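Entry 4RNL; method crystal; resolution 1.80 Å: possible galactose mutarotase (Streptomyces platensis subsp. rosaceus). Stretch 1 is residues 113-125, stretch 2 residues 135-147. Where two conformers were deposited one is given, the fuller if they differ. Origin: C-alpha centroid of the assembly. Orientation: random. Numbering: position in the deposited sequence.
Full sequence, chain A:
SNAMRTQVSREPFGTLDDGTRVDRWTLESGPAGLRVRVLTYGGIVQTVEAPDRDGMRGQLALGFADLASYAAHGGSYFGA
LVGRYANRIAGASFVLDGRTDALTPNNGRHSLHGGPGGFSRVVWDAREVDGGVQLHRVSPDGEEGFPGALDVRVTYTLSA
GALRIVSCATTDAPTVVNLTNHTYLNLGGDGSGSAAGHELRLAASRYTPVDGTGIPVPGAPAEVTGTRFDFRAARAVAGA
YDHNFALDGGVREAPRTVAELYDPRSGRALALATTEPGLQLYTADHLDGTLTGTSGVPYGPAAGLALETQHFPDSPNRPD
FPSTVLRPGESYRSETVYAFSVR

Stretch 1 113-125: HGGPGGFSRVVWD
Stretch 2 (135-147) LHRVSPDGEEGFP

A strand can dock a largely irregular segment when one backbone bridge fixes the register and side-chain packing and polar contacts extend the contact beyond it; this possible galactose mutarotase offers a worked example. Stretch 2 enters as a strand that began earlier in the chain and runs through 139, and stretch 1, without regular structure over most of its length, runs antiparallel to it.

L135 (chi1 m, chi2 t; phi/psi -95/142) opens the contact: its CB lies 3.9 Å from CB of W124, and its CA approaches O of D125 at 3.1 Å in a CA-H...O contact. H136 (-141/134, chi1 t) then pairs with D125 (-71/144, chi1 m), their CA atoms 5.1 Å apart. H136 N donates to D125 O at 2.8 Å, and D125 N to H136 O at 3.0 Å. The two side chains share one face of the sheet, where a water joins them, 3.0 Å from D125 OD2 and 2.9 Å from H136 ND1.

R137 (-159/136) points toward stretch 1, fully extended with chi1 to chi3 all t and chi4 at -91°. Its CB sits over the W124 six-membered ring, 3.7 Å from the centroid and 24° off the normal, a CH-pi contact. The indole (chi1 m, chi2 66°) is itself held by a bond from W124 NE1 to F119 O, 3.2 Å. Farther out, V122 CG2 lies over one face of the guanidinium, 3.5 Å from R137 NE, while a water accepts from R137 NE at 2.9 Å and donates to V123 O at 2.7 Å.

V138 turns away, but S139 (chi1 t) returns toward stretch 1, its CB 3.7 Å from F119 CE1. A type II turn, P140 to E143, with G142 at 92/-6, brings E143 (t, t, -89°) back to the arginine. R137 NH2 meets E143 OE1 at 2.8 Å in a salt bridge, and R137 NH1 donates to E143 OE2 at 2.9 Å. S139 OG also donates to E143 OE2, at 2.7 Å, and F119 (chi1 m, chi2 5°) offers this oxygen its ring edge, CE1 to OE2 3.9 Å. A water donates to both E143 OE2 and G117 O, 2.8 Å each.

E144 adopts positive phi (54/25) and chi angles m, m, -18°. Its OE2 accepts from G117 N at 2.7 Å, within the type I turn G115-G118. Glycine matters here: an ideal CB on G115 would clash with E144 OE1, and one on G117 with E144 OE2. Finally F146 (chi1 m, chi2 -86°) presents its ring edge to G114, CE2 to O 4.1 Å.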

# COMPACT_ATOMS: atom_id res chain seq x y z
N HIS A 113 -5.16 -9.84 2.80
CA HIS A 113 -4.47 -9.31 1.62
C HIS A 113 -4.65 -10.17 0.38
O HIS A 113 -3.73 -10.33 -0.43
CB HIS A 113 -2.96 -9.13 1.92
CG HIS A 113 -2.66 -8.03 2.89
ND1 HIS A 113 -3.48 -6.94 3.07
CD2 HIS A 113 -1.60 -7.84 3.72
CE1 HIS A 113 -2.95 -6.13 3.98
NE2 HIS A 113 -1.81 -6.66 4.39
N GLY A 114 -5.84 -10.74 0.21
CA GLY A 114 -6.13 -11.45 -1.02
C GLY A 114 -5.71 -12.91 -1.07
O GLY A 114 -5.88 -13.56 -2.09
N GLY A 115 -5.15 -13.43 0.02
CA GLY A 115 -4.82 -14.84 0.08
C GLY A 115 -3.37 -15.13 -0.25
O GLY A 115 -2.63 -14.22 -0.62
N PRO A 116 -2.95 -16.40 -0.12
CA PRO A 116 -1.55 -16.77 -0.36
C PRO A 116 -1.08 -16.39 -1.75
O PRO A 116 0.07 -15.96 -1.90
CB PRO A 116 -1.55 -18.29 -0.20
CG PRO A 116 -2.69 -18.55 0.76
CD PRO A 116 -3.75 -17.54 0.36
N GLY A 117 -1.94 -16.55 -2.75
CA GLY A 117 -1.62 -16.13 -4.11
C GLY A 117 -2.25 -14.80 -4.50
O GLY A 117 -2.68 -14.62 -5.65
N GLY A 118 -2.32 -13.87 -3.55
CA GLY A 118 -2.82 -12.53 -3.83
C GLY A 118 -2.00 -11.76 -4.86
O GLY A 118 -0.96 -12.25 -5.35
N PHE A 119 -2.45 -10.54 -5.17
CA PHE A 119 -1.87 -9.73 -6.24
C PHE A 119 -0.39 -9.42 -6.00
O PHE A 119 0.35 -9.14 -6.94
CB PHE A 119 -2.64 -8.40 -6.40
CG PHE A 119 -4.04 -8.53 -6.99
CD1 PHE A 119 -4.60 -9.77 -7.27
CD2 PHE A 119 -4.77 -7.39 -7.29
CE1 PHE A 119 -5.89 -9.87 -7.83
CE2 PHE A 119 -6.06 -7.47 -7.84
CZ PHE A 119 -6.62 -8.71 -8.11
N SER A 120 0.03 -9.47 -4.74
CA SER A 120 1.41 -9.12 -4.40
C SER A 120 2.39 -10.25 -4.70
O SER A 120 3.60 -10.07 -4.59
CB SER A 120 1.51 -8.76 -2.92
OG SER A 120 1.21 -9.88 -2.13
N ARG A 121 1.86 -11.41 -5.10
CA ARG A 121 2.71 -12.58 -5.36
C ARG A 121 2.48 -13.17 -6.74
O ARG A 121 2.73 -14.36 -6.96
CB ARG A 121 2.46 -13.65 -4.29
CG ARG A 121 2.95 -13.27 -2.90
CD ARG A 121 1.80 -13.17 -1.93
NE ARG A 121 2.24 -12.77 -0.59
CZ ARG A 121 2.05 -13.50 0.50
NH1 ARG A 121 1.39 -14.66 0.43
NH2 ARG A 121 2.48 -13.06 1.67
N VAL A 122 2.00 -12.35 -7.67
CA VAL A 122 1.85 -12.76 -9.06
C VAL A 122 2.54 -11.75 -9.97
O VAL A 122 2.78 -10.60 -9.57
CB VAL A 122 0.36 -12.90 -9.46
CG1 VAL A 122 -0.32 -13.97 -8.62
CG2 VAL A 122 -0.35 -11.57 -9.31
N VAL A 123 2.88 -12.17 -11.19
CA VAL A 123 3.57 -11.30 -12.13
C VAL A 123 2.57 -10.59 -13.05
O VAL A 123 1.65 -11.21 -13.59
CB VAL A 123 4.62 -12.07 -12.96
CG1 VAL A 123 5.29 -11.15 -13.98
CG2 VAL A 123 5.67 -12.68 -12.05
N TRP A 124 2.76 -9.28 -13.20
CA TRP A 124 1.89 -8.43 -14.01
C TRP A 124 2.52 -8.09 -15.37
O TRP A 124 3.75 -7.97 -15.48
CB TRP A 124 1.60 -7.12 -13.25
CG TRP A 124 0.79 -7.35 -12.00
CD1 TRP A 124 1.16 -8.04 -10.88
CD2 TRP A 124 -0.55 -6.91 -11.77
NE1 TRP A 124 0.14 -8.04 -9.96
CE2 TRP A 124 -0.93 -7.35 -10.48
CE3 TRP A 124 -1.46 -6.16 -12.52
CZ2 TRP A 124 -2.18 -7.08 -9.94
CZ3 TRP A 124 -2.71 -5.89 -11.97
CH2 TRP A 124 -3.06 -6.35 -10.70
N ASP A 125 1.69 -7.96 -16.40
CA ASP A 125 2.15 -7.45 -17.69
C ASP A 125 2.43 -5.97 -17.52
O ASP A 125 1.72 -5.29 -16.79
CB ASP A 125 1.07 -7.61 -18.77
CG ASP A 125 0.83 -9.05 -19.16
OD1 ASP A 125 1.73 -9.89 -18.92
OD2 ASP A 125 -0.24 -9.34 -19.73
N LEU A 135 0.80 -1.48 -15.16
CA LEU A 135 0.72 -2.93 -14.97
C LEU A 135 -0.70 -3.40 -15.26
O LEU A 135 -1.67 -2.71 -14.93
CB LEU A 135 1.10 -3.30 -13.53
CG LEU A 135 2.50 -2.84 -13.12
CD1 LEU A 135 2.86 -3.41 -11.78
CD2 LEU A 135 3.51 -3.24 -14.16
N HIS A 136 -0.82 -4.57 -15.87
CA HIS A 136 -2.13 -5.09 -16.24
C HIS A 136 -2.19 -6.58 -15.99
O HIS A 136 -1.28 -7.31 -16.37
CB HIS A 136 -2.40 -4.82 -17.72
CG HIS A 136 -3.67 -5.44 -18.23
ND1 HIS A 136 -3.74 -6.14 -19.41
CD2 HIS A 136 -4.93 -5.45 -17.71
CE1 HIS A 136 -4.97 -6.57 -19.60
NE2 HIS A 136 -5.72 -6.15 -18.59
N ARG A 137 -3.27 -7.05 -15.37
CA ARG A 137 -3.47 -8.48 -15.19
C ARG A 137 -4.94 -8.77 -14.94
O ARG A 137 -5.59 -8.06 -14.18
CB ARG A 137 -2.65 -8.99 -14.00
CG ARG A 137 -2.77 -10.49 -13.75
CD ARG A 137 -2.02 -10.90 -12.49
NE ARG A 137 -2.10 -12.33 -12.23
CZ ARG A 137 -3.05 -12.90 -11.48
NH1 ARG A 137 -3.99 -12.15 -10.91
NH2 ARG A 137 -3.04 -14.22 -11.30
N VAL A 138 -5.46 -9.81 -15.59
CA VAL A 138 -6.81 -10.27 -15.28
C VAL A 138 -6.72 -11.34 -14.21
O VAL A 138 -6.01 -12.33 -14.37
CB VAL A 138 -7.49 -10.87 -16.50
CG1 VAL A 138 -8.88 -11.37 -16.12
CG2 VAL A 138 -7.55 -9.85 -17.63
N SER A 139 -7.43 -11.13 -13.10
CA SER A 139 -7.55 -12.13 -12.05
C SER A 139 -8.80 -12.94 -12.37
O SER A 139 -9.92 -12.41 -12.34
CB SER A 139 -7.70 -11.44 -10.69
OG SER A 139 -8.08 -12.35 -9.67
N PRO A 140 -8.63 -14.23 -12.73
CA PRO A 140 -9.80 -14.95 -13.24
C PRO A 140 -10.85 -15.24 -12.18
O PRO A 140 -10.56 -15.17 -10.98
CB PRO A 140 -9.20 -16.26 -13.78
CG PRO A 140 -7.87 -16.38 -13.12
CD PRO A 140 -7.38 -15.00 -12.86
N ASP A 141 -12.07 -15.52 -12.64
CA ASP A 141 -13.17 -15.94 -11.79
C ASP A 141 -12.71 -17.07 -10.87
O ASP A 141 -12.18 -18.07 -11.34
CB ASP A 141 -14.32 -16.41 -12.68
CG ASP A 141 -15.54 -16.91 -11.90
OD1 ASP A 141 -15.86 -16.36 -10.83
OD2 ASP A 141 -16.19 -17.85 -12.39
N GLY A 142 -12.89 -16.90 -9.56
CA GLY A 142 -12.53 -17.94 -8.61
C GLY A 142 -11.12 -17.84 -8.05
O GLY A 142 -10.77 -18.62 -7.16
N GLU A 143 -10.31 -16.92 -8.56
CA GLU A 143 -8.95 -16.79 -8.05
C GLU A 143 -8.97 -16.44 -6.58
O GLU A 143 -9.56 -15.43 -6.18
CB GLU A 143 -8.14 -15.74 -8.82
CG GLU A 143 -6.73 -15.56 -8.26
CD GLU A 143 -5.82 -14.81 -9.22
OE1 GLU A 143 -5.17 -15.49 -10.06
OE2 GLU A 143 -5.75 -13.57 -9.12
N GLU A 144 -8.32 -17.29 -5.77
CA GLU A 144 -8.34 -17.17 -4.31
C GLU A 144 -9.75 -17.13 -3.74
O GLU A 144 -9.97 -16.60 -2.65
CB GLU A 144 -7.53 -15.96 -3.85
CG GLU A 144 -6.02 -16.10 -4.03
CD GLU A 144 -5.42 -17.16 -3.12
OE1 GLU A 144 -6.07 -17.56 -2.13
OE2 GLU A 144 -4.29 -17.61 -3.41
N GLY A 145 -10.71 -17.69 -4.46
CA GLY A 145 -12.08 -17.77 -3.97
C GLY A 145 -12.97 -16.59 -4.32
O GLY A 145 -14.17 -16.66 -4.11
N PHE A 146 -12.40 -15.52 -4.86
CA PHE A 146 -13.20 -14.34 -5.22
C PHE A 146 -13.91 -14.58 -6.55
O PHE A 146 -13.29 -15.06 -7.50
CB PHE A 146 -12.30 -13.09 -5.31
CG PHE A 146 -11.69 -12.68 -4.00
CD1 PHE A 146 -12.38 -11.86 -3.13
CD2 PHE A 146 -10.42 -13.11 -3.64
CE1 PHE A 146 -11.82 -11.47 -1.91
CE2 PHE A 146 -9.85 -12.74 -2.42
CZ PHE A 146 -10.55 -11.92 -1.55
N PRO A 147 -15.21 -14.26 -6.62
CA PRO A 147 -15.97 -14.51 -7.85
C PRO A 147 -15.73 -13.42 -8.90
O PRO A 147 -15.40 -12.28 -8.57
CB PRO A 147 -17.42 -14.48 -7.36
CG PRO A 147 -17.40 -13.50 -6.22
CD PRO A 147 -16.03 -13.63 -5.57
O HOH W 1 -4.77 -13.03 -6.51
O HOH W 2 -2.94 -16.53 -7.60
O HOH W 3 0.19 -13.50 -13.50
O HOH W 4 -1.50 -6.96 -20.98